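Local coordinates for glycosyl hydrolase family 2, TIM barrel domain protein (Faecalibacterium prausnitzii A2-165, PDB 6ED2) that probably hydrolyses beta-D-glucuronides, releasing glucuronic acid from conjugated compounds, at residues L334-R339 / R604-K609; L373-V378 / P469-V474; Y498-L503 / A554-E559; A509-A514 / L561-A566; D539-A544 / L592-N597. All coordinates share one frame; numbering follows the deposited sequence.

Interaction 1 of 5, residues L334-R339 / R604-K609; sequences LPTVKR and RQRQPK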
# COMPACT_ATOMS: atom_id res chain seq x y z
N LEU A 334 12.53 24.99 -1.56
CA LEU A 334 13.49 24.98 -0.47
C LEU A 334 13.09 24.07 0.70
O LEU A 334 14.00 23.52 1.34
CB LEU A 334 13.71 26.42 0.01
CG LEU A 334 14.35 27.30 -1.06
CD1 LEU A 334 14.60 28.74 -0.56
CD2 LEU A 334 15.65 26.65 -1.56
N PRO A 335 11.81 23.90 1.04
CA PRO A 335 11.52 22.91 2.10
C PRO A 335 11.93 21.50 1.70
O PRO A 335 12.55 20.79 2.51
CB PRO A 335 10.01 23.05 2.32
CG PRO A 335 9.76 24.51 2.00
CD PRO A 335 10.64 24.74 0.76
N THR A 336 11.63 21.08 0.47
CA THR A 336 12.08 19.77 0.01
C THR A 336 13.60 19.68 0.01
O THR A 336 14.16 18.64 0.40
CB THR A 336 11.55 19.48 -1.40
OG1 THR A 336 10.13 19.63 -1.43
CG2 THR A 336 11.91 18.06 -1.81
N VAL A 337 14.28 20.76 -0.39
CA VAL A 337 15.74 20.76 -0.42
C VAL A 337 16.31 20.58 0.99
O VAL A 337 17.23 19.77 1.21
CB VAL A 337 16.27 22.05 -1.07
CG1 VAL A 337 17.78 22.12 -0.95
CG2 VAL A 337 15.85 22.12 -2.56
N LYS A 338 15.76 21.31 1.96
CA LYS A 338 16.21 21.16 3.35
C LYS A 338 15.99 19.74 3.83
O LYS A 338 16.89 19.11 4.39
CB LYS A 338 15.48 22.16 4.25
CG LYS A 338 15.78 22.01 5.74
CD LYS A 338 17.16 22.56 6.08
CE LYS A 338 17.59 22.16 7.46
NZ LYS A 338 18.95 22.65 7.77
N ARG A 339 14.78 19.21 3.62
CA ARG A 339 14.49 17.84 4.03
C ARG A 339 15.44 16.85 3.37
O ARG A 339 15.93 15.92 4.02
CB ARG A 339 13.03 17.51 3.70
CG ARG A 339 12.64 16.05 3.85
CD ARG A 339 12.53 15.63 5.30
NE ARG A 339 11.96 14.28 5.40
CZ ARG A 339 11.86 13.59 6.53
NH1 ARG A 339 12.29 14.11 7.67
NH2 ARG A 339 11.32 12.37 6.52
N ARG A 604 9.12 9.24 -2.84
CA ARG A 604 9.04 10.58 -3.41
C ARG A 604 8.57 11.60 -2.38
O ARG A 604 8.86 12.80 -2.51
CB ARG A 604 8.10 10.55 -4.62
CG ARG A 604 8.26 11.75 -5.54
CD ARG A 604 7.24 11.73 -6.65
NE ARG A 604 7.66 12.53 -7.80
CZ ARG A 604 6.83 13.03 -8.70
NH1 ARG A 604 5.52 12.84 -8.57
NH2 ARG A 604 7.30 13.72 -9.74
N GLN A 605 7.82 11.16 -1.36
CA GLN A 605 7.38 11.99 -0.24
C GLN A 605 8.45 12.10 0.84
O GLN A 605 8.18 12.64 1.92
CB GLN A 605 6.09 11.41 0.35
CG GLN A 605 4.93 11.38 -0.65
CD GLN A 605 5.06 10.28 -1.72
OE1 GLN A 605 5.55 9.19 -1.43
NE2 GLN A 605 4.61 10.58 -2.95
N ARG A 606 9.64 11.55 0.58
CA ARG A 606 10.82 11.79 1.39
C ARG A 606 10.76 11.03 2.71
O ARG A 606 11.16 11.55 3.76
CB ARG A 606 11.06 13.27 1.63
CG ARG A 606 11.97 13.90 0.60
CD ARG A 606 11.52 13.67 -0.83
NE ARG A 606 12.38 14.40 -1.75
CZ ARG A 606 12.25 14.40 -3.08
NH1 ARG A 606 11.29 13.70 -3.67
NH2 ARG A 606 13.10 15.11 -3.82
N GLN A 607 10.28 9.79 2.66
CA GLN A 607 10.38 8.91 3.81
C GLN A 607 11.23 7.70 3.44
O GLN A 607 11.28 7.30 2.28
CB GLN A 607 9.00 8.45 4.29
CG GLN A 607 8.08 9.58 4.65
CD GLN A 607 8.58 10.41 5.84
OE1 GLN A 607 9.45 9.98 6.60
NE2 GLN A 607 8.00 11.61 6.00
N PRO A 608 11.90 7.08 4.41
CA PRO A 608 12.82 5.98 4.08
C PRO A 608 12.07 4.73 3.62
O PRO A 608 10.98 4.42 4.10
CB PRO A 608 13.57 5.73 5.38
CG PRO A 608 12.69 6.25 6.43
CD PRO A 608 11.94 7.41 5.84
N LYS A 609 12.67 4.04 2.65
CA LYS A 609 12.36 2.65 2.41
C LYS A 609 13.34 1.79 3.20
O LYS A 609 14.29 2.28 3.81
CB LYS A 609 12.42 2.30 0.93
CG LYS A 609 11.46 3.10 0.03
CD LYS A 609 11.43 2.42 -1.36
CE LYS A 609 11.37 3.41 -2.46
NZ LYS A 609 11.61 2.75 -3.79
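Arg-339 reaches across from the helix to hold the backbone carbonyl of Arg-606 side-on, NE and NH2 both donating to that one oxygen. The NH2 to O bond is the firmer at 2.9 Å; the NE bond to the same Arg-606 O is longer, 3.3 Å, and more bent at 137°. A chi1 of 170° lays Arg-339 CG against Arg-606 CB at 3.9 Å, and the bend at chi2 then turns the guanidinium toward the Arg-606 carbonyl. This is the tight part of the contact, where the two arginine chains run past each other in opposite directions. Beside it, Thr-336 sets its methyl over one face of the Arg-606 guanidinium, CG2 to NE 3.7 Å, while its hydroxyl bonds back to Asp-333. Here helix 334-347, after barrel strand 312-320, meets the loop after the parallel neighbour strand 574-580, so the contact spans the closing seam of the TIM barrel. A leucine in place of Arg-339 removes both donors and would probably leave the Arg-606 carbonyl, and Leu-547 O of the third subunit, without their mate. Between the two segments the looser side is at Gln-607, whose OE1 approaches Arg-339 NH2 at a poor angle; at this subunit interface OE1 bonds to Leu-547 N of the third subunit and Arg-339 NH2 to its Leu-547 O. Arg-606, rich in donors, is held by Asp-340 and the carbonyls of Arg-604 and Asp-324.

Interaction 2 of 5, residues L373-V378 / P469-V474; sequences LIIDEV and PRTYTV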
# COMPACT_ATOMS: atom_id res chain seq x y z
N LEU A 373 29.81 16.85 -1.05
CA LEU A 373 30.55 16.85 -2.30
C LEU A 373 29.60 16.62 -3.46
O LEU A 373 28.73 15.75 -3.40
CB LEU A 373 31.62 15.75 -2.29
CG LEU A 373 32.55 15.72 -1.08
CD1 LEU A 373 33.51 14.54 -1.16
CD2 LEU A 373 33.31 17.04 -1.00
N ILE A 374 29.78 17.39 -4.53
CA ILE A 374 28.91 17.34 -5.70
C ILE A 374 29.74 16.99 -6.93
O ILE A 374 30.76 17.63 -7.20
CB ILE A 374 28.20 18.69 -5.93
CG1 ILE A 374 27.25 19.00 -4.76
CG2 ILE A 374 27.48 18.70 -7.29
CD1 ILE A 374 26.40 20.23 -5.01
N ILE A 375 29.26 16.01 -7.70
CA ILE A 375 29.68 15.80 -9.07
C ILE A 375 28.67 16.51 -9.97
O ILE A 375 27.51 16.11 -10.04
CB ILE A 375 29.78 14.31 -9.42
CG1 ILE A 375 30.76 13.62 -8.45
CG2 ILE A 375 30.23 14.14 -10.86
CD1 ILE A 375 30.87 12.12 -8.66
N ASP A 376 29.13 17.54 -10.68
CA ASP A 376 28.26 18.44 -11.43
C ASP A 376 28.14 17.94 -12.86
O ASP A 376 29.15 17.75 -13.55
CB ASP A 376 28.85 19.85 -11.40
CG ASP A 376 27.79 20.96 -11.51
OD1 ASP A 376 26.58 20.69 -11.71
OD2 ASP A 376 28.21 22.14 -11.40
N GLU A 377 26.91 17.74 -13.31
CA GLU A 377 26.65 17.05 -14.57
C GLU A 377 25.83 17.91 -15.52
O GLU A 377 24.79 18.45 -15.16
CB GLU A 377 25.94 15.72 -14.32
CG GLU A 377 25.69 14.92 -15.60
CD GLU A 377 25.27 13.47 -15.32
OE1 GLU A 377 26.11 12.69 -14.80
OE2 GLU A 377 24.11 13.12 -15.63
N VAL A 378 26.30 17.98 -16.76
CA VAL A 378 25.65 18.71 -17.85
C VAL A 378 24.56 17.82 -18.47
O VAL A 378 24.64 16.59 -18.34
CB VAL A 378 26.75 19.15 -18.84
CG1 VAL A 378 27.11 18.03 -19.81
CG2 VAL A 378 26.42 20.45 -19.52
N PRO A 469 38.67 16.93 -11.41
CA PRO A 469 38.63 15.73 -12.27
C PRO A 469 37.37 15.66 -13.12
O PRO A 469 36.30 16.14 -12.73
CB PRO A 469 38.68 14.57 -11.26
CG PRO A 469 38.30 15.18 -9.94
CD PRO A 469 38.79 16.60 -9.98
N ARG A 470 37.51 15.05 -14.31
CA ARG A 470 36.42 14.91 -15.27
C ARG A 470 36.05 13.45 -15.46
O ARG A 470 36.92 12.57 -15.44
CB ARG A 470 36.79 15.51 -16.64
CG ARG A 470 37.33 16.93 -16.59
CD ARG A 470 38.31 17.16 -17.75
NE ARG A 470 39.46 16.27 -17.61
CZ ARG A 470 40.38 16.07 -18.55
NH1 ARG A 470 40.29 16.70 -19.71
NH2 ARG A 470 41.40 15.25 -18.31
N THR A 471 34.75 13.19 -15.64
CA THR A 471 34.23 11.84 -15.79
C THR A 471 33.03 11.89 -16.71
O THR A 471 32.62 12.95 -17.19
CB THR A 471 33.86 11.21 -14.42
OG1 THR A 471 33.71 9.79 -14.56
CG2 THR A 471 32.54 11.80 -13.88
N TYR A 472 32.48 10.71 -16.99
CA TYR A 472 31.19 10.55 -17.65
C TYR A 472 30.72 9.16 -17.27
O TYR A 472 31.53 8.31 -16.93
CB TYR A 472 31.29 10.71 -19.16
CG TYR A 472 31.80 9.47 -19.89
CD1 TYR A 472 30.92 8.57 -20.50
CD2 TYR A 472 33.18 9.21 -19.98
CE1 TYR A 472 31.39 7.44 -21.17
CE2 TYR A 472 33.66 8.09 -20.64
CZ TYR A 472 32.77 7.22 -21.25
OH TYR A 472 33.26 6.11 -21.91
N THR A 473 29.41 8.92 -17.31
CA THR A 473 28.94 7.64 -16.81
C THR A 473 28.81 6.65 -17.95
O THR A 473 28.32 6.97 -19.03
CB THR A 473 27.62 7.79 -16.05
OG1 THR A 473 26.59 8.17 -16.96
CG2 THR A 473 27.76 8.83 -14.94
N VAL A 474 29.25 5.42 -17.69
CA VAL A 474 29.42 4.41 -18.73
C VAL A 474 28.19 3.52 -18.79
O VAL A 474 27.79 2.94 -17.78
CB VAL A 474 30.69 3.58 -18.48
CG1 VAL A 474 30.87 2.54 -19.58
CG2 VAL A 474 31.90 4.52 -18.38
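Ile-375 and Thr-471 face each other from two strands that are not neighbours, their CA atoms 9.0 Å apart, and no hydrogen bond joins the backbones because strand 433-440 lies between and pairs in parallel with each. What meets are side chains inside the TIM barrel. Ile-375 turns a methyl branch toward its partner, CG2 to Thr-471 CG2 at 4.5 Å, a light touch of methyl on methyl. Thr-471 suits this place because its two branches do different work: the methyl faces Ile-375, and OG1 bonds to Phe-491 O and Ser-493 OG. Two residues on, Glu-377 stretches out its chain, with CG anti to the backbone N (chi1 -178°). Its tip brings Glu-377 OE1 to 4.2 Å from Thr-473 CG2. That oxygen is not waiting for the threonine, since Arg-353 and Ser-437 hold it, while His-356 ND1 meets OE2. Thr-473 likewise sends its hydroxyl to Asn-440. The chemistry is one methyl-methyl touch and one carboxylate oxygen bordered by a methyl, with the polar ends satisfied by neighbouring strands and loops; the direct contact therefore adds light packing, and the two strands are joined through strand 433-440.

Interaction 3 of 5, residues Y498-L503 / A554-E559; sequences YGWYVL and AEYQNE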
# COMPACT_ATOMS: atom_id res chain seq x y z
N TYR A 498 23.81 -5.40 -12.59
CA TYR A 498 23.94 -6.85 -12.50
C TYR A 498 23.03 -7.37 -11.40
O TYR A 498 23.26 -7.12 -10.21
CB TYR A 498 25.39 -7.22 -12.23
CG TYR A 498 26.28 -7.15 -13.47
CD1 TYR A 498 26.15 -8.07 -14.50
CD2 TYR A 498 27.26 -6.16 -13.58
CE1 TYR A 498 26.97 -8.01 -15.63
CE2 TYR A 498 28.08 -6.09 -14.69
CZ TYR A 498 27.94 -7.02 -15.71
OH TYR A 498 28.75 -6.96 -16.81
N GLY A 499 21.99 -8.09 -11.78
CA GLY A 499 21.00 -8.58 -10.84
C GLY A 499 19.68 -7.87 -10.94
O GLY A 499 18.74 -8.26 -10.24
N TRP A 500 19.58 -6.83 -11.77
CA TRP A 500 18.29 -6.24 -12.11
C TRP A 500 18.02 -6.37 -13.61
O TRP A 500 17.30 -7.28 -14.03
CB TRP A 500 18.23 -4.77 -11.67
CG TRP A 500 16.85 -4.19 -11.87
CD1 TRP A 500 16.49 -3.24 -12.77
CD2 TRP A 500 15.66 -4.59 -11.19
NE1 TRP A 500 15.14 -2.99 -12.68
CE2 TRP A 500 14.60 -3.81 -11.72
CE3 TRP A 500 15.37 -5.51 -10.17
CZ2 TRP A 500 13.28 -3.94 -11.27
CZ3 TRP A 500 14.05 -5.63 -9.71
CH2 TRP A 500 13.03 -4.85 -10.27
N TYR A 501 18.59 -5.47 -14.43
CA TYR A 501 18.34 -5.56 -15.87
C TYR A 501 19.04 -6.75 -16.50
O TYR A 501 18.60 -7.22 -17.56
CB TYR A 501 18.81 -4.29 -16.59
CG TYR A 501 18.02 -3.06 -16.23
CD1 TYR A 501 16.64 -3.02 -16.41
CD2 TYR A 501 18.64 -1.94 -15.70
CE1 TYR A 501 15.91 -1.89 -16.09
CE2 TYR A 501 17.93 -0.81 -15.36
CZ TYR A 501 16.56 -0.79 -15.56
OH TYR A 501 15.84 0.34 -15.23
N VAL A 502 20.09 -7.26 -15.88
CA VAL A 502 20.95 -8.29 -16.44
C VAL A 502 21.06 -9.40 -15.41
O VAL A 502 21.57 -9.17 -14.31
CB VAL A 502 22.34 -7.74 -16.80
CG1 VAL A 502 23.35 -8.85 -16.99
CG2 VAL A 502 22.27 -6.84 -18.04
N LEU A 503 20.54 -10.59 -15.75
CA LEU A 503 20.69 -11.79 -14.93
C LEU A 503 19.98 -11.64 -13.58
O LEU A 503 20.51 -12.03 -12.53
CB LEU A 503 22.16 -12.14 -14.71
CG LEU A 503 22.91 -12.73 -15.91
CD1 LEU A 503 24.40 -12.43 -15.81
CD2 LEU A 503 22.68 -14.22 -15.97
N ALA A 554 11.28 -5.59 -0.98
CA ALA A 554 12.32 -5.04 -0.10
C ALA A 554 13.45 -6.03 0.10
O ALA A 554 14.63 -5.65 0.10
CB ALA A 554 11.72 -4.64 1.25
N GLU A 555 13.10 -7.31 0.26
CA GLU A 555 14.10 -8.35 0.46
C GLU A 555 15.05 -8.44 -0.73
O GLU A 555 16.27 -8.54 -0.55
CB GLU A 555 13.41 -9.70 0.66
CG GLU A 555 12.89 -9.92 2.07
CD GLU A 555 11.61 -9.13 2.35
OE1 GLU A 555 10.98 -8.63 1.38
OE2 GLU A 555 11.25 -9.05 3.55
N TYR A 556 14.50 -8.44 -1.95
CA TYR A 556 15.35 -8.52 -3.12
C TYR A 556 16.31 -7.34 -3.16
O TYR A 556 17.52 -7.52 -3.34
CB TYR A 556 14.50 -8.59 -4.40
CG TYR A 556 15.34 -8.98 -5.59
CD1 TYR A 556 15.64 -10.31 -5.84
CD2 TYR A 556 15.90 -8.00 -6.42
CE1 TYR A 556 16.45 -10.67 -6.90
CE2 TYR A 556 16.70 -8.35 -7.48
CZ TYR A 556 16.97 -9.69 -7.72
OH TYR A 556 17.78 -10.04 -8.78
N GLN A 557 15.79 -6.13 -2.97
CA GLN A 557 16.65 -4.94 -2.98
C GLN A 557 17.79 -5.09 -1.98
O GLN A 557 18.96 -4.87 -2.32
CB GLN A 557 15.83 -3.68 -2.71
CG GLN A 557 16.65 -2.43 -2.38
CD GLN A 557 17.26 -1.77 -3.62
OE1 GLN A 557 17.55 -2.43 -4.62
NE2 GLN A 557 17.43 -0.45 -3.56
N ASN A 558 17.48 -5.51 -0.75
CA ASN A 558 18.53 -5.69 0.25
C ASN A 558 19.52 -6.78 -0.18
O ASN A 558 20.74 -6.64 0.04
CB ASN A 558 17.94 -6.02 1.62
CG ASN A 558 17.59 -4.76 2.44
OD1 ASN A 558 17.53 -3.63 1.92
ND2 ASN A 558 17.37 -4.96 3.74
N GLU A 559 19.03 -7.87 -0.78
CA GLU A 559 19.91 -8.95 -1.22
C GLU A 559 20.80 -8.47 -2.36
O GLU A 559 22.01 -8.76 -2.38
CB GLU A 559 19.09 -10.17 -1.66
CG GLU A 559 18.55 -10.99 -0.51
CD GLU A 559 17.28 -11.76 -0.86
OE1 GLU A 559 17.03 -12.02 -2.06
OE2 GLU A 559 16.51 -12.08 0.08
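Tyr-556 points the end of its ring at the carbonyl of Gly-499, and its hydroxyl donates to Gly-499 O at 2.5 Å, a very short distance whose exact value should not be pressed at this resolution. The oxygen lies at the ring's edge, near its plane. With CG anti to the backbone N (chi1 -168°), the ring leaves the first turn of its helix and spans the gap to the loop. There the hydroxyl has a second task, taking a hydrogen bond from Gly-505 N, so one phenol ties together two points of the same loop. Trp-500 comes in beside this bond. Its CE3 is 4.1 Å from Tyr-556 CE2, which sits near the plane of the indole at its edge, yet the indole meets the tyrosine ring obliquely, so the pair is apolar packing and not a stack. The loop follows barrel strand 492-495 and the helix follows the loop after strand 531-535, so the loop and the first turn of the helix lie toward the C-terminal mouth of the TIM barrel, where such enzymes keep their active sites. On its other flank, Trp-500 stands CD1 over the centre of the Tyr-501 ring, 3.5 Å above it. Gly-499 suits its turn because its backbone angles (phi 108°) would press any CB against the preceding carbonyl. Ile-591 of the fourth subunit packs against Trp-500 and Tyr-501.

Interaction 4 of 5, residues A509-A514 / L561-A566; sequences ADAEAA and LEMTHA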
# COMPACT_ATOMS: atom_id res chain seq x y z
N ALA A 509 23.55 -15.35 -8.19
CA ALA A 509 24.96 -15.69 -8.18
C ALA A 509 25.57 -15.67 -9.58
O ALA A 509 26.78 -15.43 -9.72
CB ALA A 509 25.17 -17.05 -7.52
N ASP A 510 24.78 -15.93 -10.61
CA ASP A 510 25.27 -15.72 -11.96
C ASP A 510 25.56 -14.24 -12.21
O ASP A 510 26.58 -13.89 -12.83
CB ASP A 510 24.26 -16.26 -12.98
CG ASP A 510 24.26 -17.79 -13.05
OD1 ASP A 510 24.67 -18.34 -14.09
OD2 ASP A 510 23.86 -18.43 -12.05
N ALA A 511 24.68 -13.36 -11.73
CA ALA A 511 24.94 -11.93 -11.86
C ALA A 511 26.25 -11.54 -11.17
O ALA A 511 27.06 -10.81 -11.75
CB ALA A 511 23.76 -11.13 -11.29
N GLU A 512 26.49 -12.07 -9.96
CA GLU A 512 27.71 -11.73 -9.25
C GLU A 512 28.96 -12.12 -10.04
O GLU A 512 29.93 -11.36 -10.09
CB GLU A 512 27.73 -12.40 -7.88
CG GLU A 512 28.92 -12.03 -7.04
CD GLU A 512 29.05 -12.92 -5.81
OE1 GLU A 512 28.03 -13.45 -5.34
OE2 GLU A 512 30.19 -13.08 -5.31
N ALA A 513 28.96 -13.31 -10.66
CA ALA A 513 30.14 -13.76 -11.40
C ALA A 513 30.32 -12.96 -12.69
O ALA A 513 31.45 -12.64 -13.07
CB ALA A 513 30.06 -15.26 -11.71
N ALA A 514 29.23 -12.64 -13.38
CA ALA A 514 29.35 -11.78 -14.56
C ALA A 514 29.89 -10.42 -14.16
O ALA A 514 30.66 -9.80 -14.91
CB ALA A 514 28.00 -11.64 -15.26
N LEU A 561 21.69 -5.36 -2.99
CA LEU A 561 22.66 -4.38 -2.50
C LEU A 561 23.82 -5.06 -1.79
O LEU A 561 24.97 -4.65 -1.95
CB LEU A 561 21.97 -3.37 -1.56
CG LEU A 561 20.97 -2.43 -2.22
CD1 LEU A 561 20.19 -1.57 -1.18
CD2 LEU A 561 21.68 -1.53 -3.24
N GLU A 562 23.53 -6.09 -0.99
CA GLU A 562 24.60 -6.78 -0.28
C GLU A 562 25.54 -7.47 -1.26
O GLU A 562 26.76 -7.44 -1.09
CB GLU A 562 24.01 -7.79 0.70
CG GLU A 562 23.26 -7.12 1.86
CD GLU A 562 23.01 -8.05 3.04
OE1 GLU A 562 23.41 -9.23 2.97
OE2 GLU A 562 22.41 -7.58 4.03
N MET A 563 24.98 -8.11 -2.29
CA MET A 563 25.84 -8.71 -3.31
C MET A 563 26.66 -7.64 -4.01
O MET A 563 27.89 -7.76 -4.13
CB MET A 563 25.00 -9.49 -4.32
CG MET A 563 25.84 -10.16 -5.40
SD MET A 563 26.22 -9.08 -6.81
CE MET A 563 24.64 -8.95 -7.61
N THR A 564 25.99 -6.56 -4.45
CA THR A 564 26.65 -5.49 -5.18
C THR A 564 27.80 -4.89 -4.37
O THR A 564 28.91 -4.70 -4.89
CB THR A 564 25.62 -4.43 -5.58
OG1 THR A 564 24.58 -5.04 -6.35
CG2 THR A 564 26.25 -3.32 -6.44
N HIS A 565 27.57 -4.65 -3.08
CA HIS A 565 28.61 -4.02 -2.28
C HIS A 565 29.77 -4.97 -2.03
O HIS A 565 30.92 -4.52 -1.91
CB HIS A 565 28.03 -3.53 -0.95
CG HIS A 565 27.07 -2.38 -1.10
ND1 HIS A 565 26.00 -2.18 -0.26
CD2 HIS A 565 27.02 -1.38 -2.02
CE1 HIS A 565 25.33 -1.11 -0.64
NE2 HIS A 565 25.93 -0.60 -1.71
N ALA A 566 29.50 -6.28 -1.96
CA ALA A 566 30.58 -7.24 -1.84
C ALA A 566 31.48 -7.21 -3.07
O ALA A 566 32.70 -7.29 -2.95
CB ALA A 566 30.01 -8.65 -1.61
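Met-563 lies alongside Glu-512, running the other way; the CA atoms of Met-563 and Glu-512 are 6.9 Å apart, the closest pair between 509-514 and 561-566, and nearly all the contact is van der Waals packing. The sulfur SD of Met-563 rests 3.8 Å from Glu-512 CB, with CG equally near that atom, so the methionine presses on the root of the glutamate. Met-563 first runs straight out, CG anti to the backbone N (chi1 -179°), then bends at chi2 and chi3, and this double bend swings CE round to Ala-511. The purely apolar touch is there, Met-563 CE to Ala-511 CB at 4.4 Å; CE also packs on the carbonyl oxygen of Tyr-498, and Leu-508 touches the same side chain. A small alanine suits this place, because its CB is also pressed by the backbone of Gly-499 and Leu-503. A polar side chain enters only by its aliphatic part: Glu-512, partly exposed, lays CB and CG on the sulfur end while OE1 comes no nearer than 4.0 Å to Met-563 CG. No hydrogen bond crosses between the two segments. An alanine at Met-563 would be likely to open a gap between the helices and leave Ala-511 and the Glu-512 stem without their partner on helix 554-570. Helices 508-525 and 554-570 enclose strand 531-535 in sequence, and their packing is that of successive outer helices in a TIM barrel.

Interaction 5 of 5, residues D539-A544 / L592-N597; sequences DNLSGA and LRVDGN. With FMT (formic acid), chain G.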
# COMPACT_ATOMS: atom_id res chain seq x y z
N ASP A 539 14.15 -1.55 -8.64
CA ASP A 539 12.85 -1.02 -8.32
C ASP A 539 12.27 -1.84 -7.18
O ASP A 539 12.33 -3.08 -7.20
CB ASP A 539 11.93 -1.07 -9.54
CG ASP A 539 12.32 -0.07 -10.61
OD1 ASP A 539 11.72 1.03 -10.68
OD2 ASP A 539 13.22 -0.38 -11.41
N ASN A 540 11.75 -1.16 -6.17
CA ASN A 540 11.06 -1.88 -5.10
C ASN A 540 10.06 -0.92 -4.47
O ASN A 540 10.40 0.24 -4.21
CB ASN A 540 12.06 -2.44 -4.07
CG ASN A 540 12.83 -1.35 -3.32
OD1 ASN A 540 12.52 -1.05 -2.16
ND2 ASN A 540 13.83 -0.77 -3.98
N LEU A 541 8.83 -1.39 -4.29
CA LEU A 541 7.78 -0.59 -3.67
C LEU A 541 7.87 -0.64 -2.16
O LEU A 541 8.09 -1.70 -1.57
CB LEU A 541 6.40 -1.09 -4.09
CG LEU A 541 6.17 -1.15 -5.60
CD1 LEU A 541 4.86 -1.87 -5.87
CD2 LEU A 541 6.17 0.25 -6.16
N SER A 542 7.68 0.52 -1.53
CA SER A 542 7.51 0.59 -0.09
C SER A 542 6.45 -0.41 0.36
O SER A 542 5.33 -0.42 -0.17
CB SER A 542 7.12 2.02 0.30
OG SER A 542 7.60 2.37 1.59
N GLY A 543 6.82 -1.31 1.27
CA GLY A 543 5.89 -2.27 1.83
C GLY A 543 5.80 -3.60 1.12
O GLY A 543 5.11 -4.50 1.63
N ALA A 544 6.45 -3.76 -0.03
CA ALA A 544 6.44 -5.04 -0.74
C ALA A 544 7.46 -5.95 -0.07
O ALA A 544 8.67 -5.82 -0.25
CB ALA A 544 6.76 -4.84 -2.22
N LEU A 592 7.21 -0.84 -17.84
CA LEU A 592 8.32 -1.06 -16.92
C LEU A 592 8.33 -0.11 -15.73
O LEU A 592 9.18 -0.26 -14.85
CB LEU A 592 9.65 -0.90 -17.66
CG LEU A 592 9.96 -1.98 -18.68
CD1 LEU A 592 11.09 -1.51 -19.57
CD2 LEU A 592 10.35 -3.22 -17.91
N ARG A 593 7.44 0.87 -15.71
CA ARG A 593 7.52 1.99 -14.78
C ARG A 593 6.21 2.06 -13.99
O ARG A 593 5.17 2.49 -14.51
CB ARG A 593 7.83 3.28 -15.53
CG ARG A 593 9.27 3.35 -16.06
CD ARG A 593 10.26 3.48 -14.89
NE ARG A 593 11.67 3.41 -15.31
CZ ARG A 593 12.43 2.33 -15.19
NH1 ARG A 593 11.90 1.21 -14.67
NH2 ARG A 593 13.70 2.34 -15.58
N VAL A 594 6.27 1.63 -12.73
CA VAL A 594 5.10 1.62 -11.86
C VAL A 594 4.92 3.02 -11.28
O VAL A 594 5.40 3.31 -10.18
CB VAL A 594 5.25 0.55 -10.77
CG1 VAL A 594 4.03 0.53 -9.85
CG2 VAL A 594 5.46 -0.83 -11.41
N ASP A 595 4.24 3.89 -12.03
CA ASP A 595 4.14 5.32 -11.72
C ASP A 595 5.53 5.92 -11.48
O ASP A 595 5.90 6.30 -10.36
CB ASP A 595 3.22 5.57 -10.52
CG ASP A 595 2.94 7.06 -10.29
OD1 ASP A 595 3.23 7.88 -11.19
OD2 ASP A 595 2.42 7.40 -9.19
N GLY A 596 6.31 5.96 -12.54
CA GLY A 596 7.66 6.47 -12.44
C GLY A 596 8.63 5.40 -12.00
O GLY A 596 8.36 4.19 -12.00
N ASN A 597 9.81 5.88 -11.59
CA ASN A 597 10.94 5.03 -11.26
C ASN A 597 10.90 4.74 -9.77
O ASN A 597 10.73 5.67 -8.97
CB ASN A 597 12.24 5.73 -11.64
CG ASN A 597 13.48 4.84 -11.47
OD1 ASN A 597 13.78 4.37 -10.37
ND2 ASN A 597 14.22 4.64 -12.56
C FMT G . 17.25 2.87 -14.14
O1 FMT G . 16.75 3.13 -13.05
O2 FMT G . 16.68 3.10 -15.21
O HOH W 1 9.02 1.63 -11.53
O HOH W 2 13.14 -1.42 -13.94
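Asp-539 meets Arg-593 and Asn-597 beside a pocket that holds a formic acid molecule, probably from the crystallisation liquor. A chi1 of -173° extends the Asn-597 amide toward it, and ND2 donates to formic acid O1 at 3.0 Å, nearly straight at 161°, while OD1 accepts from Lys-599 N. Lys-599 NZ bonds to the same small molecule. Arg-593 brings NH2 near its O2, at the guanidinium edge, and is tied more firmly to Asp-189. Asp-539 is the acidic partner that suits this basic neighbourhood. Its OD2 pairs with Lys-599 and forms a long salt bridge to Arg-593 NH1 at 3.9 Å, out of the guanidinium plane, so charge alone acts there. A water bridges the same two atoms, 2.7 Å from Asp-539 OD2. A second water, 2.9 Å from Asp-539 OD1, donates to that oxygen and to Gly-596 O and accepts from Val-594 N, bridging the two loops. OD1 also takes Lys-598 N. Away from the polar cluster, Leu-541 CD2 packs on Val-594 CG1 at 4.3 Å. The Asn-x-Lys sequence of Asn-597 and Lys-599 matches the motif that recognises the glucuronate carboxylate in beta-glucuronidases, and formic acid bound beside it is consistent with that role.

Interactions 3 and 5, centres 13 Å apart, are joined by probable hydrogen bonds: Ala-554 N reaches Ala-544 O at 2.7 Å, and Tyr-501 OH lies 3.0 Å from Arg-593 NH2 beside the formic acid. Interaction 4 shares helix 554-570 with interaction 3, centres 9 Å apart. Interaction 1 touches interaction 5 where Lys-609 NZ meets Asn-540 O at 2.8 Å, and both contact the third subunit. Interaction 2 stands apart in the barrel interior, its centre 24 to 27 Å from the others. The side chains of Asn-597 and Glu-377 lie about 6 and 8 Å from bound magnesium, not at the remote Thr-239/Glu-241 site, positions consistent with the barrel mouth and glucuronate pocket.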